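Local coordinates for protein N-terminal acetyltransferase B complex subunit NAT3 (Candida albicans, PDB 5K04) that probably serves as the catalytic subunit of the NatB complex, transferring an acetyl group from acetyl-coenzyme A to the N-terminal amino acid of proteins, at residues S33-E38 and M59-G64. Sequence-based numbering, arbitrary orientation.
Sequences SQYLIE and MAKTEG
Tyr35 reaches from the helix to the strand between Met59 and Lys61, and every close contact between the two segments is made by its side chain. CB points toward the strand, and chi1 of -84° puts CG anti to the carbonyl carbon, which carries the ring over to the strand. At the root of the ring, Tyr35 CG lies 4.2 Å from Met59 CE, which sits over one face, offset toward the rim; the bend of the methionine chain at chi3, 60°, turns this methyl to the ring. A flexible, unbranched thioether suits such a buried spot, where Phe43 and Phe31 also pack on Met59. Farther along, Tyr35 CD2 comes 3.5 Å from Ala60 O, which is near the ring plane, at the edge. Tyr35 CE2 shares this oxygen and then meets Lys61 CB at 3.9 Å. The extended lysine chain passes obliquely across the phenol end, with Tyr35 OH 3.5 Å from Lys61 CE. Tyrosine suits this place because its ring can pack in the buried part while its hydroxyl meets a water, which links Tyr35 OH (2.7 Å) and Lys61 NZ (3.1 Å). Lys61 NZ also forms a salt bridge to Glu63 OE2 at 3.0 Å, which probably steadies the ammonium. Phe31, Trp39, Phe43 and Thr76 also pack around Tyr35. This is helix-on-sheet packing within the GNAT fold: helix 29-38 lies against strand 53-65, at 51° between the local axes.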
# COMPACT_ATOMS: atom_id res chain seq x y z
N SER B 33 11.77 -7.24 2.31
CA SER B 33 12.31 -6.93 3.63
C SER B 33 13.59 -7.71 3.90
O SER B 33 14.48 -7.21 4.61
CB SER B 33 11.26 -7.23 4.70
OG SER B 33 11.08 -8.64 4.80
N GLN B 34 13.70 -8.92 3.36
CA GLN B 34 14.92 -9.72 3.48
C GLN B 34 16.11 -9.01 2.85
O GLN B 34 17.21 -9.00 3.41
CB GLN B 34 14.72 -11.09 2.83
CG GLN B 34 15.98 -11.96 2.83
CD GLN B 34 15.92 -13.19 1.90
OE1 GLN B 34 15.22 -13.20 0.88
NE2 GLN B 34 16.67 -14.22 2.25
N TYR B 35 15.92 -8.44 1.66
CA TYR B 35 17.01 -7.69 1.03
C TYR B 35 17.37 -6.46 1.84
O TYR B 35 18.55 -6.14 1.99
CB TYR B 35 16.63 -7.33 -0.40
CG TYR B 35 16.91 -8.48 -1.35
CD1 TYR B 35 16.23 -9.69 -1.22
CD2 TYR B 35 17.86 -8.36 -2.35
CE1 TYR B 35 16.49 -10.75 -2.08
CE2 TYR B 35 18.13 -9.41 -3.21
CZ TYR B 35 17.44 -10.60 -3.07
OH TYR B 35 17.72 -11.64 -3.91
N LEU B 36 16.37 -5.77 2.39
CA LEU B 36 16.65 -4.63 3.25
C LEU B 36 17.33 -5.05 4.54
O LEU B 36 18.07 -4.25 5.13
CB LEU B 36 15.37 -3.86 3.57
CG LEU B 36 14.71 -3.22 2.34
CD1 LEU B 36 13.32 -2.75 2.71
CD2 LEU B 36 15.53 -2.06 1.78
N ILE B 37 17.10 -6.28 5.00
CA ILE B 37 17.70 -6.73 6.25
C ILE B 37 19.14 -7.16 6.03
O ILE B 37 20.04 -6.76 6.77
CB ILE B 37 16.85 -7.85 6.89
CG1 ILE B 37 15.62 -7.25 7.59
CG2 ILE B 37 17.66 -8.68 7.89
CD1 ILE B 37 14.48 -8.23 7.72
N GLU B 38 19.39 -7.94 4.96
CA GLU B 38 20.68 -8.58 4.75
C GLU B 38 21.65 -7.74 3.92
O GLU B 38 22.84 -7.67 4.24
CB GLU B 38 20.48 -9.96 4.11
CG GLU B 38 20.03 -11.02 5.14
CD GLU B 38 19.90 -12.41 4.56
OE1 GLU B 38 20.87 -12.90 3.96
OE2 GLU B 38 18.81 -13.02 4.71
N MET B 59 17.65 -4.09 -6.77
CA MET B 59 17.76 -5.04 -5.67
C MET B 59 18.91 -5.97 -6.03
O MET B 59 18.84 -6.66 -7.05
CB MET B 59 16.48 -5.85 -5.45
CG MET B 59 15.21 -5.01 -5.30
SD MET B 59 13.75 -6.00 -5.43
CE MET B 59 14.13 -7.01 -4.10
N ALA B 60 19.95 -5.96 -5.22
CA ALA B 60 21.08 -6.85 -5.40
C ALA B 60 21.45 -7.45 -4.05
O ALA B 60 20.98 -7.02 -3.00
CB ALA B 60 22.27 -6.12 -6.04
N LYS B 61 22.33 -8.45 -4.09
CA LYS B 61 22.78 -9.12 -2.88
C LYS B 61 24.22 -9.58 -3.08
O LYS B 61 24.76 -9.54 -4.19
CB LYS B 61 21.88 -10.30 -2.52
CG LYS B 61 21.71 -11.32 -3.66
CD LYS B 61 21.19 -12.67 -3.15
CE LYS B 61 20.70 -13.52 -4.31
NZ LYS B 61 20.19 -14.83 -3.86
N THR B 62 24.84 -10.02 -1.98
CA THR B 62 26.12 -10.72 -2.04
C THR B 62 25.94 -12.15 -1.54
O THR B 62 25.05 -12.44 -0.74
CB THR B 62 27.24 -10.02 -1.22
OG1 THR B 62 26.90 -10.04 0.16
CG2 THR B 62 27.51 -8.58 -1.73
N GLU B 63 26.81 -13.04 -2.02
CA GLU B 63 26.63 -14.48 -1.90
C GLU B 63 28.01 -15.10 -1.91
O GLU B 63 28.87 -14.70 -2.69
CB GLU B 63 25.78 -15.03 -3.05
CG GLU B 63 24.94 -16.25 -2.72
CD GLU B 63 23.55 -16.19 -3.35
OE1 GLU B 63 23.44 -16.15 -4.59
OE2 GLU B 63 22.55 -16.15 -2.58
N GLY B 64 28.21 -16.08 -1.02
CA GLY B 64 29.52 -16.66 -0.77
C GLY B 64 29.63 -18.09 -1.26
O GLY B 64 28.66 -18.85 -1.21
O HOH W 1 17.24 -14.23 -3.14